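Local atomic coordinates of Myo-inositol phosphohydrolase (Mitsuokella multacida, PDB entry 4WU3), a protein that probably removes phosphate groups from inositol hexakisphosphate as a member of the protein-tyrosine-phosphatase-like phytase family, and binds inositol-(1,3,4,5)-tetrakisphosphate. Residues Lys263-Phe267 with Asp268-Gln272; Phe252-Met255 with His256-Lys260; Gly73-Thr77 with Gly78-Thr82; Leu317-Pro320 with Tyr321-Ala325. The protein carries 2 engineered substitutions. One frame throughout, in Å; residues are numbered along the deposited sequence.

The four local contacts form a connected series, 3 to 1 to 2 to 4. Contacts 1 and 2 lie on the successive helices 267-276 and 247-261, with centres 10 Å apart, and meet where Ile270 CD1 packs 3.7 Å from Ile258 CG1. Contact 3, a surface loop centred 13 Å from contact 1, leans on the same helix 267-276 through Thr75, Pro81 and Thr82. Contact 4 starts helix 321-327 and reaches contact 2 through Leu317 CD2, 3.9 Å from Leu259 CD2; its centre is 33 Å from that of contact 3. Helix 291-313, which carries the ligand-pocket residue Tyr297, packs against contacts 1, 2 and 4.

Contact 1: residues Lys263-Phe267 with Asp268-Gln272; sequences KDVSF and DDIIQ
Phe267 and Ile271, one helical turn apart, meet ring to branch: CG1 of Ile271 sits over one face of the phenyl ring, 3.9 Å from its centroid and displaced toward the rim at CZ, a CH-pi contact. With CG of Phe267 anti to the backbone N (chi1 173°), the ring swings alongside the first turn of helix 267-276, where Val304 of helix 291-313 touches both side chains. The Asp268 side chain crosses that of Phe267 at about a right angle, the carboxylate and ring planes 54° apart, with OD1 3.6 Å from Phe267 CD2.

On another side of the helix start, Val265 and Ile270 bracket the cap. CG1 of Val265 lies 3.7 Å from CG1 of Ile270, an apolar pair between the residue before the N-cap and the fourth residue after it, which is a hydrophobic staple. Between them Ser266 is the N-cap. Its OG accepts from Asp269 N at 3.2 Å, and its carbonyl O receives the first regular helical bond from Ile270 N, also 3.2 Å. The return half of a capping box, from Ser266 N to the Asp269 carboxylate, is not made directly; a water accepts from Ser266 N at 3.0 Å and donates to Asp269 OD2.

Asp269 N and Ile270 N are thus answered by the hydroxyl and the carbonyl of Ser266, while Asp268 and Asp269 place negative groups at the helix N-terminus, where they would probably interact favourably with its dipole. Polar capping and apolar stapling probably help set the point at which the loop after helix 247-261 turns into helix 267-276.

Contact 2: residues Phe252-Met255 with His256-Lys260; sequences FMVM and HDILK
Four successive alpha-helical bonds join the two halves of this stretch, from His256 N to Phe252 O through Leu259 N to Met255 O, all between 2.9 and 3.0 Å and with N-H...O angles near 160°. Across the junction the main apolar pair is Val254 and Ile258: CG1 of the valine lies 3.7 Å from CD1 of the isoleucine. The same isoleucine folds its CG1 back against the backbone, 3.2 Å from Val254 O, because that branch is anti to its own carbonyl carbon (chi1 -77°) and runs toward the preceding turn. Leu259 likewise rests its CG near Met255 O.

On another side of the helix the sulfur of Met255 lies 3.7 Å above the ring plane of Phe252, over its centre, a Met-aromatic arrangement three residues apart; Phe225 of helix 219-230 completes this cluster by meeting the Phe252 ring edge to face. Helix 247-261 follows strand 237-241 through the loop at the position of the HCX5R P-loop motif of protein tyrosine phosphatases, whose cysteine position is a serine here, probably by engineering, so this stretch belongs to the helix that leads away from the phosphate-binding loop in that fold.

Two polar side chains are buried in the same turns. His256 turns its ring away from the first segment, hydrogen-bonding Tyr240 OH through ND1 and Met89 O through NE2. The carboxylate of Asp257 is gripped from several quarters: OD1 forms a salt bridge with Arg273 and a hydrogen bond with Asn261, while OD2 takes one from Gln274 of helix 267-276.

Contact 3: residues Gly73-Thr77 with Gly78-Thr82; sequences GVTKT and GIMPT
Thr75 and Thr77 close this loop on Gly78 and Ile79 with three hydrogen bonds, and here the packing is tight. Gly78 N donates to Thr75 O at 3.1 Å, approaching well above the carbonyl plane rather than along it. The hydroxyl of Thr75 reaches over the turn and donates to Ile79 O at 2.8 Å, again from above that carbonyl's plane. The third bond runs from Ile79 N to Thr77 OG1, 3.0 Å and fairly straight (157°). In both threonines the hydroxyl stands between the backbone N and the carbonyl carbon (chi1 64° and 60°), which keeps it over the chain; the methyl of Thr75 is left to face Pro81, with CG2 4.1 Å from CD.

The exposed side has a single close touch: Met80 sends its CB away from the first segment, but the bent chain brings CE back to 3.2 Å from Gly73 O. Elsewhere the packing is looser. Ile79 is exposed and meets the turn mainly at Thr77 OG1. Lys76 projects from the outer side of the loop toward a second subunit, where it makes a cation-pi contact with Tyr340 of that chain; Val74 packs on Met478 of the same neighbour. Thr75 and Pro81 instead look inward, touching Gln272 and Asp269 of helix 267-276.

The backbone angles of Lys76 and Thr77 are those of a type I beta turn spanning Thr75-Gly78, whose last residue, Gly78, lies in the left-handed helical region, and the Thr77 OG1 bond to the amide two residues on is an ST turn.

Contact 4: residues Leu317-Pro320 with Tyr321-Ala325; sequences LKTP and YSVWA
Val323 is met by Thr319 and Pro320 together, each touching a different methyl. CG1 of the valine, anti to its backbone N (chi1 177°), lies 3.8 Å from CG2 of Thr319, and the two side chains cross at about a right angle. Its CG2 runs alongside the proline ring, pointing the same way, and approaches CG of Pro320 to 3.8 Å. The threonine methyl, CG2, also lies 4.3 Å from CB of the neighbouring Trp324. These are apolar contacts on a partly exposed corner of the chain.

Beneath them the backbone carries the polar part. Pro320 is the N-cap of helix 321-327, and its carbonyl O accepts from Trp324 N at 3.0 Å in an almost straight bond (176°), directed nearly end-on to the carbonyl. Val323 N makes a second, weak bond to the same oxygen, 3.1 Å long and sharply bent. Pro320 thus ends the loop and supplies the first carbonyl of the helix; the next regular turn is closed by Ala325 N on Tyr321 O.

Further out, aromatic residues pack this helix start against its neighbours. CG of both Tyr321 and Trp324 is anti to the backbone N, and both rings meet Tyr310 of helix 291-313 edge to face, while Tyr310 OH also hydrogen-bonds Thr319 O just ahead of the cap. The indole NE1 of Trp324 reaches Glu313 at the end of that helix, and Ser322 OG is hydrogen-bonded to Asp223 of helix 219-230, against which Tyr321 packs.

Contact 1: residues Lys263-Phe267 with Asp268-Gln272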
loop_
_atom_site.group_PDB
_atom_site.type_symbol
_atom_site.label_atom_id
_atom_site.label_comp_id
_atom_site.label_asym_id
_atom_site.label_seq_id
_atom_site.Cartn_x
_atom_site.Cartn_y
_atom_site.Cartn_z
ATOM N N LYS A 263 -16.967 -22.749 9.741
ATOM C CA LYS A 263 -18.383 -23.095 9.908
ATOM C C LYS A 263 -18.872 -22.918 11.333
ATOM O O LYS A 263 -20.039 -22.614 11.562
ATOM C CB LYS A 263 -18.636 -24.555 9.524
ATOM C CG LYS A 263 -18.638 -24.836 8.037
ATOM C CD LYS A 263 -18.753 -26.331 7.765
ATOM C CE LYS A 263 -18.499 -26.646 6.299
ATOM N NZ LYS A 263 -18.746 -28.075 5.967
ATOM N N ASP A 264 -17.976 -23.137 12.285
ATOM C CA ASP A 264 -18.350 -23.217 13.684
ATOM C C ASP A 264 -17.799 -22.073 14.507
ATOM O O ASP A 264 -18.245 -21.858 15.626
ATOM C CB ASP A 264 -17.847 -24.534 14.263
ATOM C CG ASP A 264 -18.377 -25.729 13.506
ATOM O OD1 ASP A 264 -19.586 -25.744 13.189
ATOM O OD2 ASP A 264 -17.586 -26.645 13.218
ATOM N N VAL A 265 -16.830 -21.344 13.957
ATOM C CA VAL A 265 -16.119 -20.307 14.715
ATOM C C VAL A 265 -16.124 -18.973 13.978
ATOM O O VAL A 265 -15.947 -18.916 12.762
ATOM C CB VAL A 265 -14.663 -20.751 15.002
ATOM C CG1 VAL A 265 -13.917 -19.706 15.803
ATOM C CG2 VAL A 265 -14.664 -22.079 15.741
ATOM N N SER A 266 -16.308 -17.891 14.719
ATOM C CA SER A 266 -16.386 -16.578 14.101
ATOM C C SER A 266 -15.026 -16.090 13.625
ATOM O O SER A 266 -13.979 -16.516 14.115
ATOM C CB SER A 266 -16.958 -15.571 15.079
ATOM O OG SER A 266 -16.011 -15.295 16.090
ATOM N N PHE A 267 -15.054 -15.182 12.665
ATOM C CA PHE A 267 -13.845 -14.570 12.146
ATOM C C PHE A 267 -13.028 -13.928 13.264
ATOM O O PHE A 267 -11.826 -14.163 13.383
ATOM C CB PHE A 267 -14.192 -13.531 11.068
ATOM C CG PHE A 267 -13.010 -12.737 10.606
ATOM C CD1 PHE A 267 -12.051 -13.312 9.788
ATOM C CD2 PHE A 267 -12.852 -11.426 10.996
ATOM C CE1 PHE A 267 -10.955 -12.593 9.374
ATOM C CE2 PHE A 267 -11.757 -10.702 10.589
ATOM C CZ PHE A 267 -10.802 -11.288 9.786
ATOM N N ASP A 268 -13.686 -13.138 14.104
ATOM C CA ASP A 268 -12.988 -12.437 15.179
ATOM C C ASP A 268 -12.273 -13.386 16.141
ATOM O O ASP A 268 -11.193 -13.078 16.634
ATOM C CB ASP A 268 -13.973 -11.565 15.959
ATOM C CG ASP A 268 -14.395 -10.332 15.185
ATOM O OD1 ASP A 268 -13.703 -9.975 14.201
ATOM O OD2 ASP A 268 -15.415 -9.714 15.557
ATOM N N ASP A 269 -12.891 -14.526 16.424
ATOM C CA ASP A 269 -12.332 -15.471 17.365
ATOM C C ASP A 269 -11.073 -16.086 16.768
ATOM O O ASP A 269 -10.056 -16.258 17.448
ATOM C CB ASP A 269 -13.368 -16.541 17.732
ATOM C CG ASP A 269 -14.323 -16.083 18.847
ATOM O OD1 ASP A 269 -14.118 -14.974 19.417
ATOM O OD2 ASP A 269 -15.280 -16.830 19.153
ATOM N N ILE A 270 -11.125 -16.392 15.482
ATOM C CA ILE A 270 -9.970 -16.961 14.824
ATOM C C ILE A 270 -8.781 -15.989 14.885
ATOM O O ILE A 270 -7.689 -16.362 15.301
ATOM C CB ILE A 270 -10.319 -17.366 13.380
ATOM C CG1 ILE A 270 -11.302 -18.546 13.402
ATOM C CG2 ILE A 270 -9.063 -17.748 12.623
ATOM C CD1 ILE A 270 -11.680 -19.072 12.029
ATOM N N ILE A 271 -9.007 -14.740 14.493
ATOM C CA ILE A 271 -7.963 -13.712 14.527
ATOM C C ILE A 271 -7.350 -13.604 15.927
ATOM O O ILE A 271 -6.128 -13.604 16.081
ATOM C CB ILE A 271 -8.522 -12.331 14.107
ATOM C CG1 ILE A 271 -8.886 -12.335 12.623
ATOM C CG2 ILE A 271 -7.512 -11.220 14.399
ATOM C CD1 ILE A 271 -7.691 -12.510 11.716
ATOM N N GLN A 272 -8.207 -13.513 16.942
ATOM C CA GLN A 272 -7.744 -13.419 18.320
ATOM C C GLN A 272 -6.985 -14.666 18.747
ATOM O O GLN A 272 -5.910 -14.551 19.335
ATOM C CB GLN A 272 -8.905 -13.192 19.279
ATOM C CG GLN A 272 -9.364 -11.753 19.352
ATOM C CD GLN A 272 -8.209 -10.814 19.597
ATOM O OE1 GLN A 272 -7.544 -10.890 20.624
ATOM N NE2 GLN A 272 -7.952 -9.928 18.638
HETATM O O HOH W 1 -16.820 -18.183 17.668
#

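Contact 2: residues Phe252-Met255 with His256-Lys260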
loop_
_atom_site.group_PDB
_atom_site.type_symbol
_atom_site.label_atom_id
_atom_site.label_comp_id
_atom_site.label_asym_id
_atom_site.label_seq_id
_atom_site.Cartn_x
_atom_site.Cartn_y
_atom_site.Cartn_z
ATOM N N PHE A 252 -1.297 -17.292 7.095
ATOM C CA PHE A 252 -1.600 -18.654 6.678
ATOM C C PHE A 252 -2.072 -19.575 7.794
ATOM O O PHE A 252 -2.788 -20.544 7.529
ATOM C CB PHE A 252 -0.449 -19.279 5.906
ATOM C CG PHE A 252 -0.455 -18.907 4.474
ATOM C CD1 PHE A 252 -0.090 -17.639 4.090
ATOM C CD2 PHE A 252 -0.867 -19.808 3.510
ATOM C CE1 PHE A 252 -0.124 -17.272 2.757
ATOM C CE2 PHE A 252 -0.914 -19.453 2.181
ATOM C CZ PHE A 252 -0.544 -18.185 1.809
ATOM N N MET A 253 -1.693 -19.267 9.027
ATOM C CA MET A 253 -2.231 -19.965 10.195
ATOM C C MET A 253 -3.709 -19.633 10.359
ATOM O O MET A 253 -4.520 -20.504 10.703
ATOM C CB MET A 253 -1.464 -19.575 11.458
ATOM C CG MET A 253 -0.156 -20.328 11.624
ATOM S SD MET A 253 -0.408 -22.096 11.884
ATOM C CE MET A 253 -0.749 -22.117 13.643
ATOM N N VAL A 254 -4.043 -18.366 10.105
ATOM C CA VAL A 254 -5.432 -17.899 10.085
ATOM C C VAL A 254 -6.225 -18.533 8.940
ATOM O O VAL A 254 -7.352 -18.975 9.148
ATOM C CB VAL A 254 -5.503 -16.364 9.981
ATOM C CG1 VAL A 254 -6.897 -15.900 9.584
ATOM C CG2 VAL A 254 -5.103 -15.741 11.307
ATOM N N MET A 255 -5.650 -18.592 7.743
ATOM C CA MET A 255 -6.296 -19.305 6.630
ATOM C C MET A 255 -6.572 -20.780 6.961
ATOM O O MET A 255 -7.653 -21.301 6.693
ATOM C CB MET A 255 -5.439 -19.226 5.364
ATOM C CG MET A 255 -5.380 -17.844 4.738
ATOM S SD MET A 255 -4.089 -17.722 3.480
ATOM C CE MET A 255 -4.707 -18.864 2.236
ATOM N N HIS A 256 -5.584 -21.449 7.537
ATOM C CA HIS A 256 -5.722 -22.851 7.927
ATOM C C HIS A 256 -6.887 -23.027 8.905
ATOM O O HIS A 256 -7.760 -23.872 8.703
ATOM C CB HIS A 256 -4.407 -23.335 8.557
ATOM C CG HIS A 256 -4.306 -24.823 8.712
ATOM N ND1 HIS A 256 -3.702 -25.634 7.774
ATOM C CD2 HIS A 256 -4.719 -25.643 9.705
ATOM C CE1 HIS A 256 -3.759 -26.891 8.177
ATOM N NE2 HIS A 256 -4.363 -26.921 9.351
ATOM N N ASP A 257 -6.890 -22.213 9.960
ATOM C CA ASP A 257 -7.928 -22.259 10.988
ATOM C C ASP A 257 -9.293 -22.079 10.316
ATOM O O ASP A 257 -10.244 -22.803 10.602
ATOM C CB ASP A 257 -7.666 -21.156 12.013
ATOM C CG ASP A 257 -8.420 -21.354 13.319
ATOM O OD1 ASP A 257 -9.444 -22.067 13.340
ATOM O OD2 ASP A 257 -7.997 -20.768 14.337
ATOM N N ILE A 258 -9.375 -21.123 9.394
ATOM C CA ILE A 258 -10.612 -20.853 8.670
ATOM C C ILE A 258 -11.078 -22.053 7.831
ATOM O O ILE A 258 -12.262 -22.401 7.817
ATOM C CB ILE A 258 -10.427 -19.633 7.746
ATOM C CG1 ILE A 258 -10.484 -18.334 8.567
ATOM C CG2 ILE A 258 -11.464 -19.644 6.639
ATOM C CD1 ILE A 258 -9.881 -17.142 7.855
ATOM N N LEU A 259 -10.145 -22.679 7.126
ATOM C CA LEU A 259 -10.454 -23.868 6.320
ATOM C C LEU A 259 -10.983 -25.028 7.171
ATOM O O LEU A 259 -11.799 -25.824 6.706
ATOM C CB LEU A 259 -9.219 -24.323 5.552
ATOM C CG LEU A 259 -8.874 -23.510 4.307
ATOM C CD1 LEU A 259 -7.454 -23.794 3.847
ATOM C CD2 LEU A 259 -9.881 -23.800 3.198
ATOM N N LYS A 260 -10.520 -25.123 8.410
ATOM C CA LYS A 260 -10.975 -26.176 9.306
ATOM C C LYS A 260 -12.232 -25.792 10.092
ATOM O O LYS A 260 -13.018 -26.650 10.442
ATOM C CB LYS A 260 -9.880 -26.534 10.311
ATOM C CG LYS A 260 -8.603 -27.060 9.703
ATOM C CD LYS A 260 -8.814 -28.416 9.077
ATOM C CE LYS A 260 -7.483 -28.969 8.601
ATOM N NZ LYS A 260 -7.588 -30.372 8.114
#

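Contact 3: residues Gly73-Thr77 with Gly78-Thr82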
loop_
_atom_site.group_PDB
_atom_site.type_symbol
_atom_site.label_atom_id
_atom_site.label_comp_id
_atom_site.label_asym_id
_atom_site.label_seq_id
_atom_site.Cartn_x
_atom_site.Cartn_y
_atom_site.Cartn_z
ATOM N N GLY A 73 -1.350 -14.656 27.255
ATOM C CA GLY A 73 -1.757 -13.246 27.241
ATOM C C GLY A 73 -3.266 -13.113 27.369
ATOM O O GLY A 73 -3.949 -14.080 27.736
ATOM N N VAL A 74 -3.787 -11.923 27.059
ATOM C CA VAL A 74 -5.223 -11.637 27.171
ATOM C C VAL A 74 -5.729 -10.936 25.927
ATOM O O VAL A 74 -4.938 -10.374 25.177
ATOM C CB VAL A 74 -5.526 -10.683 28.348
ATOM C CG1 VAL A 74 -5.277 -11.366 29.685
ATOM C CG2 VAL A 74 -4.705 -9.400 28.227
ATOM N N THR A 75 -7.045 -10.950 25.724
ATOM C CA THR A 75 -7.675 -10.110 24.706
ATOM C C THR A 75 -8.017 -8.748 25.295
ATOM O O THR A 75 -7.995 -8.553 26.509
ATOM C CB THR A 75 -8.981 -10.707 24.155
ATOM O OG1 THR A 75 -9.955 -10.788 25.205
ATOM C CG2 THR A 75 -8.745 -12.099 23.555
ATOM N N LYS A 76 -8.362 -7.807 24.430
ATOM C CA LYS A 76 -8.682 -6.458 24.878
ATOM C C LYS A 76 -9.938 -6.418 25.741
ATOM O O LYS A 76 -10.069 -5.551 26.607
ATOM C CB LYS A 76 -8.820 -5.510 23.678
ATOM C CG LYS A 76 -10.003 -5.819 22.782
ATOM C CD LYS A 76 -10.102 -4.824 21.639
ATOM C CE LYS A 76 -11.472 -4.882 20.986
ATOM N NZ LYS A 76 -11.553 -3.939 19.836
ATOM N N THR A 77 -10.848 -7.362 25.524
ATOM C CA THR A 77 -12.093 -7.419 26.291
ATOM C C THR A 77 -11.930 -8.198 27.582
ATOM O O THR A 77 -12.789 -8.140 28.458
ATOM C CB THR A 77 -13.222 -8.112 25.500
ATOM O OG1 THR A 77 -12.836 -9.457 25.188
ATOM C CG2 THR A 77 -13.542 -7.351 24.219
ATOM N N GLY A 78 -10.844 -8.955 27.684
ATOM C CA GLY A 78 -10.677 -9.919 28.776
ATOM C C GLY A 78 -11.431 -11.228 28.562
ATOM O O GLY A 78 -11.386 -12.127 29.396
ATOM N N ILE A 79 -12.134 -11.341 27.447
ATOM C CA ILE A 79 -12.879 -12.558 27.149
ATOM C C ILE A 79 -12.127 -13.403 26.130
ATOM O O ILE A 79 -11.723 -12.911 25.078
ATOM C CB ILE A 79 -14.259 -12.240 26.569
ATOM C CG1 ILE A 79 -15.083 -11.451 27.584
ATOM C CG2 ILE A 79 -14.967 -13.525 26.173
ATOM C CD1 ILE A 79 -16.288 -10.772 26.970
ATOM N N MET A 80 -11.953 -14.680 26.444
ATOM C CA MET A 80 -11.172 -15.567 25.595
ATOM C C MET A 80 -12.028 -16.117 24.473
ATOM O O MET A 80 -13.193 -16.419 24.673
ATOM C CB MET A 80 -10.574 -16.714 26.418
ATOM C CG MET A 80 -9.443 -16.280 27.342
ATOM S SD MET A 80 -8.148 -15.382 26.459
ATOM C CE MET A 80 -6.773 -15.559 27.593
ATOM N N PRO A 81 -11.454 -16.223 23.275
ATOM C CA PRO A 81 -12.182 -16.867 22.209
ATOM C C PRO A 81 -12.273 -18.369 22.442
ATOM O O PRO A 81 -11.374 -18.971 23.035
ATOM C CB PRO A 81 -11.332 -16.575 20.977
ATOM C CG PRO A 81 -9.943 -16.455 21.503
ATOM C CD PRO A 81 -10.078 -15.873 22.886
ATOM N N THR A 82 -13.369 -18.956 21.978
ATOM C CA THR A 82 -13.561 -20.389 22.014
ATOM C C THR A 82 -12.339 -21.085 21.441
ATOM O O THR A 82 -11.710 -20.559 20.527
ATOM C CB THR A 82 -14.792 -20.775 21.181
ATOM O OG1 THR A 82 -14.950 -22.195 21.163
ATOM C CG2 THR A 82 -14.641 -20.277 19.766
#

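Contact 4: residues Leu317-Pro320 with Tyr321-Ala325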
loop_
_atom_site.group_PDB
_atom_site.type_symbol
_atom_site.label_atom_id
_atom_site.label_comp_id
_atom_site.label_asym_id
_atom_site.label_seq_id
_atom_site.Cartn_x
_atom_site.Cartn_y
_atom_site.Cartn_z
ATOM N N LEU A 317 -15.146 -25.624 -1.607
ATOM C CA LEU A 317 -13.944 -25.093 -2.261
ATOM C C LEU A 317 -13.944 -25.342 -3.769
ATOM O O LEU A 317 -12.891 -25.442 -4.400
ATOM C CB LEU A 317 -12.678 -25.692 -1.643
ATOM C CG LEU A 317 -12.571 -25.623 -0.119
ATOM C CD1 LEU A 317 -11.328 -26.363 0.361
ATOM C CD2 LEU A 317 -12.542 -24.186 0.361
ATOM N N LYS A 318 -15.133 -25.416 -4.348
ATOM C CA LYS A 318 -15.277 -25.749 -5.763
ATOM C C LYS A 318 -14.880 -24.581 -6.669
ATOM O O LYS A 318 -14.019 -24.718 -7.529
ATOM C CB LYS A 318 -16.716 -26.191 -6.033
ATOM C CG LYS A 318 -16.979 -26.681 -7.444
ATOM C CD LYS A 318 -18.421 -27.159 -7.588
ATOM C CE LYS A 318 -18.808 -27.381 -9.041
ATOM N NZ LYS A 318 -18.134 -28.577 -9.620
ATOM N N THR A 319 -15.522 -23.436 -6.487
ATOM C CA THR A 319 -15.149 -22.232 -7.219
ATOM C C THR A 319 -13.810 -21.752 -6.683
ATOM O O THR A 319 -13.640 -21.604 -5.473
ATOM C CB THR A 319 -16.171 -21.107 -7.004
ATOM O OG1 THR A 319 -17.483 -21.557 -7.353
ATOM C CG2 THR A 319 -15.817 -19.887 -7.827
ATOM N N PRO A 320 -12.847 -21.520 -7.579
ATOM C CA PRO A 320 -11.545 -21.035 -7.127
ATOM C C PRO A 320 -11.677 -19.691 -6.411
ATOM O O PRO A 320 -12.598 -18.923 -6.712
ATOM C CB PRO A 320 -10.749 -20.871 -8.432
ATOM C CG PRO A 320 -11.446 -21.741 -9.431
ATOM C CD PRO A 320 -12.896 -21.728 -9.036
ATOM N N TYR A 321 -10.765 -19.415 -5.478
ATOM C CA TYR A 321 -10.817 -18.187 -4.699
ATOM C C TYR A 321 -10.734 -16.964 -5.609
ATOM O O TYR A 321 -11.493 -16.006 -5.445
ATOM C CB TYR A 321 -9.702 -18.127 -3.643
ATOM C CG TYR A 321 -9.666 -16.779 -2.978
ATOM C CD1 TYR A 321 -10.472 -16.500 -1.896
ATOM C CD2 TYR A 321 -8.889 -15.761 -3.484
ATOM C CE1 TYR A 321 -10.475 -15.244 -1.309
ATOM C CE2 TYR A 321 -8.884 -14.502 -2.902
ATOM C CZ TYR A 321 -9.679 -14.253 -1.814
ATOM O OH TYR A 321 -9.680 -13.005 -1.231
ATOM N N SER A 322 -9.815 -17.003 -6.567
ATOM C CA SER A 322 -9.635 -15.894 -7.506
ATOM C C SER A 322 -10.922 -15.587 -8.269
ATOM O O SER A 322 -11.230 -14.423 -8.524
ATOM C CB SER A 322 -8.509 -16.212 -8.492
ATOM O OG SER A 322 -8.768 -17.436 -9.158
ATOM N N VAL A 323 -11.674 -16.635 -8.615
ATOM C CA VAL A 323 -12.919 -16.477 -9.361
ATOM C C VAL A 323 -13.989 -15.873 -8.465
ATOM O O VAL A 323 -14.649 -14.903 -8.835
ATOM C CB VAL A 323 -13.399 -17.817 -9.973
ATOM C CG1 VAL A 323 -14.732 -17.642 -10.682
ATOM C CG2 VAL A 323 -12.374 -18.349 -10.961
ATOM N N TRP A 324 -14.154 -16.438 -7.276
ATOM C CA TRP A 324 -15.075 -15.879 -6.304
ATOM C C TRP A 324 -14.718 -14.415 -6.005
ATOM O O TRP A 324 -15.592 -13.547 -5.969
ATOM C CB TRP A 324 -15.033 -16.706 -5.021
ATOM C CG TRP A 324 -15.818 -16.120 -3.909
ATOM C CD1 TRP A 324 -17.127 -16.376 -3.600
ATOM C CD2 TRP A 324 -15.348 -15.187 -2.931
ATOM N NE1 TRP A 324 -17.500 -15.649 -2.491
ATOM C CE2 TRP A 324 -16.426 -14.907 -2.068
ATOM C CE3 TRP A 324 -14.125 -14.548 -2.712
ATOM C CZ2 TRP A 324 -16.313 -14.026 -1.004
ATOM C CZ3 TRP A 324 -14.017 -13.671 -1.663
ATOM C CH2 TRP A 324 -15.103 -13.415 -0.817
ATOM N N ALA A 325 -13.436 -14.143 -5.788
ATOM C CA ALA A 325 -13.010 -12.807 -5.374
ATOM C C ALA A 325 -13.289 -11.771 -6.460
ATOM O O ALA A 325 -13.687 -10.646 -6.160
ATOM C CB ALA A 325 -11.536 -12.795 -5.008
#